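Local coordinates for protein C-type lectin domain family 4, member a4 (Mus musculus, PDB 3VYK) that binds N-glycans bearing a bisecting N-acetylglucosamine through a calcium-dependent C-type lectin domain, and probably serves as an inhibitory receptor of dendritic cells, at residues 40-45 against 73-78; 96-101 against 111-116. All coordinates share one frame; numbering follows the deposited sequence. Where two conformers were deposited one is given.

Interaction 1 (40-45 against 73-78)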
ATOM      1  N   VAL A  40       3.663   2.830   0.619  1.00 14.60           N
ATOM      2  CA  VAL A  40       2.922   3.846  -0.131  1.00 13.94           C
ATOM      3  C   VAL A  40       1.732   4.450   0.620  1.00 13.49           C
ATOM      4  O   VAL A  40       0.988   3.760   1.314  1.00 13.28           O
ATOM      5  CB  VAL A  40       2.521   3.307  -1.520  1.00 14.17           C
ATOM      6  CG1 VAL A  40       1.465   2.215  -1.415  1.00 14.14           C
ATOM      7  CG2 VAL A  40       2.084   4.435  -2.437  1.00 15.42           C
ATOM      8  N   VAL A  41       1.583   5.760   0.474  1.00 13.63           N
ATOM      9  CA  VAL A  41       0.488   6.511   1.055  1.00 13.71           C
ATOM     10  C   VAL A  41      -0.319   7.069  -0.113  1.00 13.71           C
ATOM     11  O   VAL A  41       0.226   7.774  -0.955  1.00 15.30           O
ATOM     12  CB  VAL A  41       1.043   7.646   1.953  1.00 13.76           C
ATOM     13  CG1 VAL A  41      -0.046   8.637   2.324  1.00 13.86           C
ATOM     14  CG2 VAL A  41       1.692   7.055   3.208  1.00 14.13           C
ATOM     15  N   ILE A  42      -1.604   6.723  -0.179  1.00 13.17           N
ATOM     16  CA  ILE A  42      -2.403   6.952  -1.389  0.75 13.22           C
ATOM     17  C   ILE A  42      -3.436   8.045  -1.132  1.00 13.98           C
ATOM     18  O   ILE A  42      -4.308   7.892  -0.273  1.00 15.14           O
ATOM     19  CB  ILE A  42      -3.083   5.639  -1.818  0.75 12.51           C
ATOM     20  CG1 ILE A  42      -2.026   4.565  -2.086  0.75 12.32           C
ATOM     21  CG2 ILE A  42      -3.937   5.851  -3.067  0.75 12.69           C
ATOM     22  CD1 ILE A  42      -2.596   3.170  -2.263  0.75 12.31           C
ATOM     23  N   HIS A  43      -3.341   9.145  -1.883  1.00 15.01           N
ATOM     24  CA  HIS A  43      -4.204  10.302  -1.620  1.00 16.09           C
ATOM     25  C   HIS A  43      -5.206  10.657  -2.685  1.00 15.45           C
ATOM     26  O   HIS A  43      -5.943  11.628  -2.531  1.00 16.44           O
ATOM     27  CB  HIS A  43      -3.374  11.518  -1.232  1.00 18.23           C
ATOM     28  CG  HIS A  43      -2.921  11.503   0.205  1.00 19.17           C
ATOM     29  ND1 HIS A  43      -3.787  11.481   1.237  1.00 20.06           N
ATOM     30  CD2 HIS A  43      -1.644  11.509   0.761  1.00 19.93           C
ATOM     31  CE1 HIS A  43      -3.095  11.468   2.399  1.00 19.93           C
ATOM     32  NE2 HIS A  43      -1.788  11.478   2.105  1.00 20.09           N
ATOM     33  N   SER A  44      -5.281   9.854  -3.741  1.00 14.11           N
ATOM     34  CA  SER A  44      -6.232  10.103  -4.834  1.00 13.18           C
ATOM     35  C   SER A  44      -6.456   8.846  -5.638  1.00 12.48           C
ATOM     36  O   SER A  44      -5.643   7.908  -5.602  1.00 11.95           O
ATOM     37  CB  SER A  44      -5.708  11.200  -5.770  1.00 13.03           C
ATOM     38  OG  SER A  44      -4.521  10.775  -6.440  1.00 13.98           O
ATOM     39  N   GLN A  45      -7.561   8.830  -6.386  1.00 12.49           N
ATOM     40  CA  GLN A  45      -7.790   7.753  -7.349  1.00 12.74           C
ATOM     41  C   GLN A  45      -6.717   7.723  -8.435  1.00 12.43           C
ATOM     42  O   GLN A  45      -6.343   6.656  -8.891  1.00 13.08           O
ATOM     43  CB  GLN A  45      -9.178   7.788  -7.996  1.00 13.32           C
ATOM     44  CG  GLN A  45      -9.403   6.532  -8.830  1.00 14.77           C
ATOM     45  CD  GLN A  45     -10.829   6.305  -9.283  1.00 15.53           C
ATOM     46  OE1 GLN A  45     -11.067   5.619 -10.296  1.00 17.32           O
ATOM     47  NE2 GLN A  45     -11.783   6.852  -8.547  1.00 15.36           N
ATOM     48  N   TRP A  73      -8.224   4.391  10.752  1.00 13.93           N
ATOM     49  CA  TRP A  73      -7.178   4.192   9.747  1.00 13.97           C
ATOM     50  C   TRP A  73      -6.269   5.381   9.690  1.00 14.49           C
ATOM     51  O   TRP A  73      -6.727   6.528   9.628  1.00 15.55           O
ATOM     52  CB  TRP A  73      -7.776   3.877   8.367  1.00 13.62           C
ATOM     53  CG  TRP A  73      -8.625   2.636   8.445  1.00 13.20           C
ATOM     54  CD1 TRP A  73     -10.011   2.559   8.536  1.00 13.52           C
ATOM     55  CD2 TRP A  73      -8.154   1.251   8.544  1.00 12.78           C
ATOM     56  NE1 TRP A  73     -10.420   1.248   8.650  1.00 13.40           N
ATOM     57  CE2 TRP A  73      -9.350   0.417   8.666  1.00 13.16           C
ATOM     58  CE3 TRP A  73      -6.899   0.637   8.535  1.00 12.66           C
ATOM     59  CZ2 TRP A  73      -9.272  -0.964   8.767  1.00 13.31           C
ATOM     60  CZ3 TRP A  73      -6.835  -0.761   8.634  1.00 12.98           C
ATOM     61  CH2 TRP A  73      -7.999  -1.536   8.750  1.00 13.01           C
ATOM     62  N   ARG A  74      -4.970   5.112   9.746  1.00 14.61           N
ATOM     63  CA  ARG A  74      -3.958   6.174   9.772  0.50 14.49           C
ATOM     64  C   ARG A  74      -2.797   5.869   8.840  1.00 14.90           C
ATOM     65  O   ARG A  74      -2.312   4.741   8.783  1.00 14.52           O
ATOM     66  CB  ARG A  74      -3.437   6.418  11.201  1.00 16.43           C
ATOM     67  CG  ARG A  74      -4.500   6.801  12.218  1.00 18.89           C
ATOM     68  CD  ARG A  74      -5.058   8.191  11.940  1.00 21.33           C
ATOM     69  NE  ARG A  74      -6.056   8.611  12.925  1.00 23.47           N
ATOM     70  CZ  ARG A  74      -7.375   8.485  12.771  1.00 25.01           C
ATOM     71  NH1 ARG A  74      -7.884   7.948  11.671  1.00 25.72           N
ATOM     72  NH2 ARG A  74      -8.197   8.897  13.727  1.00 26.34           N
ATOM     73  N   TRP A  75      -2.365   6.872   8.082  1.00 14.26           N
ATOM     74  CA  TRP A  75      -1.207   6.719   7.207  1.00 14.74           C
ATOM     75  C   TRP A  75       0.058   6.810   7.992  1.00 15.94           C
ATOM     76  O   TRP A  75       0.136   7.566   8.964  1.00 17.12           O
ATOM     77  CB  TRP A  75      -1.193   7.813   6.135  1.00 14.12           C
ATOM     78  CG  TRP A  75      -2.318   7.693   5.143  1.00 13.87           C
ATOM     79  CD1 TRP A  75      -3.406   8.552   4.979  1.00 14.12           C
ATOM     80  CD2 TRP A  75      -2.520   6.622   4.160  1.00 13.39           C
ATOM     81  NE1 TRP A  75      -4.229   8.107   3.974  1.00 14.32           N
ATOM     82  CE2 TRP A  75      -3.748   6.950   3.443  1.00 13.25           C
ATOM     83  CE3 TRP A  75      -1.813   5.475   3.804  1.00 13.51           C
ATOM     84  CZ2 TRP A  75      -4.245   6.139   2.424  1.00 13.22           C
ATOM     85  CZ3 TRP A  75      -2.317   4.664   2.783  1.00 13.65           C
ATOM     86  CH2 TRP A  75      -3.504   4.988   2.111  1.00 13.64           C
ATOM     87  N   ILE A  76       1.065   6.060   7.563  1.00 16.47           N
ATOM     88  CA  ILE A  76       2.335   5.999   8.297  1.00 18.48           C
ATOM     89  C   ILE A  76       3.150   7.291   8.267  1.00 19.29           C
ATOM     90  O   ILE A  76       4.010   7.490   9.133  1.00 20.86           O
ATOM     91  CB  ILE A  76       3.207   4.808   7.862  1.00 19.22           C
ATOM     92  CG1 ILE A  76       3.560   4.894   6.367  1.00 19.38           C
ATOM     93  CG2 ILE A  76       2.525   3.504   8.269  1.00 20.44           C
ATOM     94  CD1 ILE A  76       4.500   3.809   5.880  1.00 20.88           C
ATOM     95  N   ASP A  77       2.890   8.164   7.294  1.00 19.31           N
ATOM     96  CA  ASP A  77       3.590   9.456   7.243  1.00 20.15           C
ATOM     97  C   ASP A  77       2.823  10.557   7.965  1.00 20.71           C
ATOM     98  O   ASP A  77       3.179  11.743   7.865  1.00 22.11           O
ATOM     99  CB  ASP A  77       3.918   9.860   5.803  1.00 20.01           C
ATOM    100  CG  ASP A  77       2.689  10.207   4.983  1.00 19.69           C
ATOM    101  OD1 ASP A  77       1.545  10.056   5.456  1.00 19.58           O
ATOM    102  OD2 ASP A  77       2.878  10.645   3.833  1.00 20.46           O
ATOM    103  N   GLN A  78       1.777  10.155   8.688  1.00 21.23           N
ATOM    104  CA  GLN A  78       0.928  11.044   9.487  1.00 22.50           C
ATOM    105  C   GLN A  78       0.130  12.073   8.685  1.00 21.95           C
ATOM    106  O   GLN A  78      -0.488  12.968   9.275  1.00 23.38           O
ATOM    107  CB  GLN A  78       1.726  11.725  10.611  1.00 25.26           C
ATOM    108  CG  GLN A  78       2.218  10.775  11.694  1.00 28.34           C
ATOM    109  CD  GLN A  78       3.256  11.426  12.583  1.00 31.27           C
ATOM    110  OE1 GLN A  78       4.409  11.597  12.186  1.00 33.88           O
ATOM    111  NE2 GLN A  78       2.852  11.798  13.791  1.00 33.51           N
TER

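Interaction 2 (96-101 against 111-116). With CA (calcium ion), chain C; MAN (alpha-D-mannopyranose), chain B; NAG (2-acetamido-2-deoxy-beta-D-glucopyranose), chain D; NAG (2-acetamido-2-deoxy-beta-D-glucopyranose), chain E.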
ATOM      1  N   ASP A  96     -11.286  -7.036  13.112  1.00 15.19           N
ATOM      2  CA  ASP A  96     -10.539  -6.172  14.043  1.00 15.61           C
ATOM      3  C   ASP A  96      -9.063  -6.516  14.191  1.00 14.99           C
ATOM      4  O   ASP A  96      -8.247  -5.628  14.447  1.00 15.78           O
ATOM      5  CB  ASP A  96     -11.202  -6.119  15.435  1.00 16.47           C
ATOM      6  CG  ASP A  96     -10.889  -7.347  16.292  1.00 17.75           C
ATOM      7  OD1 ASP A  96     -11.604  -8.353  16.169  1.00 19.05           O
ATOM      8  OD2 ASP A  96      -9.930  -7.298  17.087  1.00 18.94           O
ATOM      9  N   TRP A  97      -8.759  -7.801  14.014  0.50 14.96           N
ATOM     10  CA  TRP A  97      -7.424  -8.347  14.150  0.50 14.74           C
ATOM     11  C   TRP A  97      -6.621  -8.267  12.872  0.50 14.31           C
ATOM     12  O   TRP A  97      -5.476  -8.712  12.831  0.50 14.53           O
ATOM     13  CB  TRP A  97      -7.517  -9.786  14.667  0.50 14.78           C
ATOM     14  CG  TRP A  97      -8.510 -10.627  13.899  0.50 14.55           C
ATOM     15  CD1 TRP A  97      -9.889 -10.715  14.090  0.50 14.69           C
ATOM     16  CD2 TRP A  97      -8.228 -11.519  12.772  0.50 14.62           C
ATOM     17  NE1 TRP A  97     -10.456 -11.581  13.187  0.50 14.74           N
ATOM     18  CE2 TRP A  97      -9.515 -12.094  12.366  0.50 14.70           C
ATOM     19  CE3 TRP A  97      -7.084 -11.888  12.088  0.50 14.80           C
ATOM     20  CZ2 TRP A  97      -9.617 -12.996  11.319  0.50 14.94           C
ATOM     21  CZ3 TRP A  97      -7.204 -12.794  11.036  0.50 14.99           C
ATOM     22  CH2 TRP A  97      -8.440 -13.333  10.663  0.50 15.17           C
ATOM     23  N   GLU A  98      -7.220  -7.682  11.831  1.00 13.86           N
ATOM     24  CA  GLU A  98      -6.561  -7.416  10.551  1.00 13.55           C
ATOM     25  C   GLU A  98      -6.255  -5.920  10.544  1.00 13.36           C
ATOM     26  O   GLU A  98      -7.111  -5.092  10.182  1.00 13.39           O
ATOM     27  CB  GLU A  98      -7.468  -7.809   9.375  1.00 13.06           C
ATOM     28  CG  GLU A  98      -7.729  -9.315   9.262  1.00 13.51           C
ATOM     29  CD  GLU A  98      -8.412  -9.707   7.952  1.00 13.54           C
ATOM     30  OE1 GLU A  98      -9.464  -9.128   7.583  1.00 13.60           O
ATOM     31  OE2 GLU A  98      -7.880 -10.618   7.283  1.00 14.03           O
ATOM     32  N   ARG A  99      -5.053  -5.563  10.988  1.00 13.65           N
ATOM     33  CA  ARG A  99      -4.769  -4.156  11.257  1.00 13.98           C
ATOM     34  C   ARG A  99      -3.949  -3.470  10.172  1.00 13.61           C
ATOM     35  O   ARG A  99      -3.726  -2.263  10.244  1.00 13.75           O
ATOM     36  CB  ARG A  99      -4.087  -4.005  12.624  1.00 15.45           C
ATOM     37  CG  ARG A  99      -4.949  -4.458  13.804  1.00 17.03           C
ATOM     38  CD  ARG A  99      -4.240  -4.229  15.145  1.00 17.62           C
ATOM     39  NE  ARG A  99      -2.845  -4.660  15.071  1.00 18.23           N
ATOM     40  CZ  ARG A  99      -2.435  -5.918  15.208  1.00 19.11           C
ATOM     41  NH1 ARG A  99      -3.306  -6.892  15.470  1.00 19.06           N
ATOM     42  NH2 ARG A  99      -1.150  -6.195  15.085  1.00 20.18           N
ATOM     43  N   CYS A 100      -3.501  -4.253   9.187  1.00 13.02           N
ATOM     44  CA  CYS A 100      -2.728  -3.772   8.046  1.00 13.01           C
ATOM     45  C   CYS A 100      -3.575  -3.918   6.789  1.00 12.57           C
ATOM     46  O   CYS A 100      -4.652  -4.515   6.828  1.00 12.51           O
ATOM     47  CB  CYS A 100      -1.418  -4.547   7.924  1.00 13.53           C
ATOM     48  SG  CYS A 100      -0.205  -4.084   9.189  1.00 14.79           S
ATOM     49  N   VAL A 101      -3.107  -3.329   5.695  1.00 12.19           N
ATOM     50  CA  VAL A 101      -3.906  -3.228   4.471  1.00 12.15           C
ATOM     51  C   VAL A 101      -3.077  -3.594   3.251  1.00 11.76           C
ATOM     52  O   VAL A 101      -1.931  -3.125   3.096  1.00 12.32           O
ATOM     53  CB  VAL A 101      -4.461  -1.794   4.299  1.00 11.71           C
ATOM     54  CG1 VAL A 101      -5.317  -1.670   3.032  1.00 12.40           C
ATOM     55  CG2 VAL A 101      -5.271  -1.356   5.509  1.00 12.43           C
ATOM     56  N   GLY A 111      -8.581  -3.388  -5.234  1.00 12.99           N
ATOM     57  CA  GLY A 111      -9.108  -2.717  -4.051  1.00 13.06           C
ATOM     58  C   GLY A 111      -8.284  -3.006  -2.816  1.00 12.15           C
ATOM     59  O   GLY A 111      -7.293  -3.749  -2.862  1.00 12.54           O
ATOM     60  N   TRP A 112      -8.707  -2.408  -1.712  1.00 12.06           N
ATOM     61  CA  TRP A 112      -8.025  -2.577  -0.430  1.00 11.73           C
ATOM     62  C   TRP A 112      -8.716  -3.603   0.423  1.00 11.76           C
ATOM     63  O   TRP A 112      -9.952  -3.679   0.467  1.00 11.82           O
ATOM     64  CB  TRP A 112      -8.026  -1.280   0.358  1.00 11.48           C
ATOM     65  CG  TRP A 112      -7.353  -0.094  -0.280  1.00 11.48           C
ATOM     66  CD1 TRP A 112      -6.563  -0.037  -1.428  1.00 11.90           C
ATOM     67  CD2 TRP A 112      -7.375   1.268   0.251  1.00 11.39           C
ATOM     68  NE1 TRP A 112      -6.147   1.261  -1.655  1.00 11.92           N
ATOM     69  CE2 TRP A 112      -6.582   2.083  -0.670  1.00 11.53           C
ATOM     70  CE3 TRP A 112      -7.965   1.874   1.359  1.00 11.37           C
ATOM     71  CZ2 TRP A 112      -6.412   3.459  -0.476  1.00 11.49           C
ATOM     72  CZ3 TRP A 112      -7.783   3.249   1.540  1.00 11.14           C
ATOM     73  CH2 TRP A 112      -7.012   4.012   0.651  1.00 11.78           C
ATOM     74  N   ASN A 113      -7.910  -4.382   1.146  1.00 11.85           N
ATOM     75  CA  ASN A 113      -8.438  -5.371   2.097  1.00 11.36           C
ATOM     76  C   ASN A 113      -7.602  -5.315   3.357  1.00 11.44           C
ATOM     77  O   ASN A 113      -6.380  -5.300   3.283  1.00 11.43           O
ATOM     78  CB  ASN A 113      -8.382  -6.774   1.482  1.00 11.92           C
ATOM     79  CG  ASN A 113      -8.741  -7.871   2.474  1.00 12.01           C
ATOM     80  OD1 ASN A 113      -9.601  -7.708   3.342  1.00 12.61           O
ATOM     81  ND2 ASN A 113      -8.084  -9.024   2.312  1.00 13.19           N
ATOM     82  N   ASP A 114      -8.266  -5.263   4.510  1.00 11.36           N
ATOM     83  CA  ASP A 114      -7.543  -5.446   5.766  1.00 11.64           C
ATOM     84  C   ASP A 114      -7.138  -6.907   5.933  1.00 11.62           C
ATOM     85  O   ASP A 114      -7.940  -7.838   5.672  1.00 12.26           O
ATOM     86  CB  ASP A 114      -8.321  -4.921   6.990  1.00 11.69           C
ATOM     87  CG  ASP A 114      -9.649  -5.628   7.222  1.00 11.73           C
ATOM     88  OD1 ASP A 114     -10.260  -6.142   6.248  1.00 11.89           O
ATOM     89  OD2 ASP A 114     -10.087  -5.620   8.402  1.00 11.96           O
ATOM     90  N   ILE A 115      -5.870  -7.061   6.336  1.00 11.74           N
ATOM     91  CA  ILE A 115      -5.262  -8.376   6.590  1.00 12.38           C
ATOM     92  C   ILE A 115      -4.361  -8.350   7.845  1.00 12.83           C
ATOM     93  O   ILE A 115      -4.019  -7.284   8.363  1.00 12.96           O
ATOM     94  CB  ILE A 115      -4.431  -8.885   5.380  1.00 12.30           C
ATOM     95  CG1 ILE A 115      -3.145  -8.072   5.166  1.00 12.57           C
ATOM     96  CG2 ILE A 115      -5.286  -8.939   4.113  1.00 12.37           C
ATOM     97  CD1 ILE A 115      -2.088  -8.866   4.426  1.00 12.81           C
ATOM     98  N   PRO A 116      -3.959  -9.541   8.336  1.00 13.03           N
ATOM     99  CA  PRO A 116      -3.023  -9.541   9.446  1.00 13.17           C
ATOM    100  C   PRO A 116      -1.659  -9.017   9.015  1.00 13.18           C
ATOM    101  O   PRO A 116      -1.150  -9.377   7.946  1.00 13.43           O
ATOM    102  CB  PRO A 116      -2.954 -11.027   9.833  1.00 12.96           C
ATOM    103  CG  PRO A 116      -4.224 -11.612   9.307  1.00 13.30           C
ATOM    104  CD  PRO A 116      -4.373 -10.910   7.991  1.00 13.33           C
TER
HETATM  105 CA    CA C1007     -10.278  -8.350   5.508  1.00 13.53          CA
HETATM  106  C1  MAN B   2      -9.907 -13.773   3.436  1.00 15.66           C
HETATM  107  C2  MAN B   2      -8.996 -12.632   3.895  1.00 14.62           C
HETATM  108  C3  MAN B   2      -9.812 -11.549   4.615  1.00 14.89           C
HETATM  109  C4  MAN B   2     -10.955 -11.094   3.721  1.00 14.52           C
HETATM  110  C5  MAN B   2     -11.811 -12.311   3.312  1.00 15.34           C
HETATM  111  C6  MAN B   2     -12.953 -11.923   2.369  1.00 16.73           C
HETATM  112  O2  MAN B   2      -8.406 -12.069   2.739  1.00 15.14           O
HETATM  113  O3  MAN B   2      -9.107 -10.348   4.949  1.00 14.28           O
HETATM  114  O4  MAN B   2     -11.598 -10.064   4.470  1.00 14.07           O
HETATM  115  O5  MAN B   2     -10.991 -13.280   2.669  1.00 15.61           O
HETATM  116  O6  MAN B   2     -13.777 -13.065   2.151  1.00 18.68           O
HETATM  117  C1  NAG D   3      -7.192 -12.683   2.315  1.00 15.21           C
HETATM  118  C2  NAG D   3      -6.967 -12.289   0.848  1.00 16.32           C
HETATM  119  C3  NAG D   3      -5.629 -12.808   0.324  1.00 17.46           C
HETATM  120  C4  NAG D   3      -4.498 -12.469   1.296  1.00 17.41           C
HETATM  121  C5  NAG D   3      -4.855 -12.865   2.734  1.00 16.36           C
HETATM  122  C6  NAG D   3      -3.834 -12.370   3.749  1.00 16.13           C
HETATM  123  C7  NAG D   3      -9.114 -11.957  -0.290  1.00 17.19           C
HETATM  124  C8  NAG D   3     -10.263 -12.611  -0.991  1.00 17.73           C
HETATM  125  N2  NAG D   3      -8.125 -12.759   0.105  1.00 17.08           N
HETATM  126  O3  NAG D   3      -5.362 -12.203  -0.928  1.00 19.66           O
HETATM  127  O4  NAG D   3      -3.311 -13.113   0.906  1.00 18.12           O
HETATM  128  O5  NAG D   3      -6.085 -12.269   3.098  1.00 15.34           O
HETATM  129  O6  NAG D   3      -2.754 -13.267   3.903  1.00 17.15           O
HETATM  130  O7  NAG D   3      -9.110 -10.734  -0.087  1.00 17.24           O
HETATM  131  C1  NAG E   6      -7.570 -16.695   5.270  1.00 18.17           C
HETATM  132  C2  NAG E   6      -6.318 -17.308   4.653  1.00 18.97           C
HETATM  133  C3  NAG E   6      -5.121 -17.100   5.578  1.00 18.34           C
HETATM  134  C4  NAG E   6      -4.986 -15.637   6.014  1.00 17.70           C
HETATM  135  C5  NAG E   6      -6.336 -15.119   6.506  1.00 16.81           C
HETATM  136  C6  NAG E   6      -6.289 -13.629   6.838  1.00 16.35           C
HETATM  137  C7  NAG E   6      -6.810 -19.242   3.223  1.00 21.74           C
HETATM  138  C8  NAG E   6      -6.988 -20.735   3.185  1.00 22.88           C
HETATM  139  N2  NAG E   6      -6.519 -18.734   4.424  1.00 20.77           N
HETATM  140  O3  NAG E   6      -3.960 -17.511   4.895  1.00 19.69           O
HETATM  141  O4  NAG E   6      -4.022 -15.549   7.042  1.00 18.43           O
HETATM  142  O5  NAG E   6      -7.356 -15.319   5.536  1.00 17.17           O
HETATM  143  O6  NAG E   6      -7.436 -13.267   7.575  1.00 16.25           O
HETATM  144  O7  NAG E   6      -6.948 -18.581   2.191  1.00 23.44           O

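Interaction 1 (40-45 against 73-78)
The Trp75 indole is the centre of the contact between residues 40-45 and 73-78, which buries 300 Å² in all. Trp75 carries its ring across to the other segment with CG anti to its own carbonyl carbon (chi1 -67°). Val41 meets it from above: with CG1 anti to the backbone N, that methyl stands 3.9 Å from the centroid of the five-membered ring, 24° off the normal, which fulfils the geometry of a CH-pi contact. The same face is crossed further out by the backbone at Ile42, whose N lies 3.4 Å above the ring plane near the rim, while Ile42 CB packs at 4.0 Å from Trp75 CH2. The closest approach is polar on one side, Ile42 O lying 3.2 Å from Trp75 CZ2. On the other branch of the valine, Val41 CG2 lies 3.8 Å from Asp77 CG.

A second, looser aromatic contact involves His43. The two side chains pass alongside each other, running opposite ways, and their rings form an oblique aromatic pair with planes at 59° and centroids 5.0 Å apart; His43 CE1 is 3.9 Å from Trp75 NE1.

Polar groups are tied indirectly. His43 NE2 and Asp77 OD1 both hydrogen-bond to Thr79 OG1, which therefore bridges the two segments, and a type I turn from Trp75 to Gln78 brings Asp77 round to Val41.

The contact joins the loop between strand 38-39 and helix 45-53 to the end of strand 73-75. Ile42 and Val40 lean on that helix, Trp75 also touches Leu65 of strand 61-67, and Ile76 packs against helix 25-34.

Interaction 2 (96-101 against 111-116)
Glu98 reaches from the loop before strand 100-106 toward the strand that faces it, and its side chain links the backbone pairing to the calcium ion. Glu98 CB lies against the Ile115 backbone, 3.5 Å from Ile115 N. CG, anti to the carbonyl carbon of Glu98 (chi1 -67°), continues along Ile115 and lies above the rim of one face of the Trp97 indole. Beyond it the chain is extended (chi2 -169°). Glu98 OE1 binds calcium at 2.4 Å, beside the Asp114 O that ligates the same ion. Glu98 OE2 accepts a hydrogen bond of 2.7 Å from O6 of the chain E N-acetylglucosamine and comes equally close, 2.7 Å, to mannose O3.

Asp114 grips the ion twice, through O and OD1, while its OD2 is held by a salt bridge to Arg71. Asn113 adds a further ligand, Glu92 and Asn94 complete the protein ligands, and mannose contributes both O3 and O4. On the chain E sugar's side, Pro116 CD lies 3.5 Å from its C6, and Pro116 CG packs 3.6 Å from Trp97 CZ3.

Cys100 and Ile115 form an antiparallel hydrogen-bonded pair: Ile115 N to Cys100 O is 2.9 Å at 166°, and Cys100 N to Ile115 O is 3.2 Å. Opposite Ile115 the other strand fits in two residues, Arg99 and Cys100, which makes a classic beta bulge. Calcium coordinated by vicinal O3 and O4 of a mannose, with Glu92-Pro93-Asn94 (EPN) and Trp112-Asn113-Asp114 (WND) as the motif, is characteristic of the primary site of mannose-type C-type lectin domains.

Overall arrangement
Both segments of interaction 1 precede those of interaction 2 in the sequence, so the two follow in series within one C-type lectin domain, their centres 14 Å apart. Strands 73-75 and 100-106 are successive along the chain, and both pair antiparallel with strand 61-67, so both contacts reach the same mixed sheet. They also touch directly: Trp73 CZ3 lies 3.5 Å from Val101 CG2, and Trp75 CZ2 lies 3.9 Å from Trp112 CH2. Tryptophan side chains of strand 73-75 pack against the hairpin, so the two contacts adjoin: the structural packing of interaction 1, away from the calcium and glycan site, borders the hairpin of interaction 2 that carries that site.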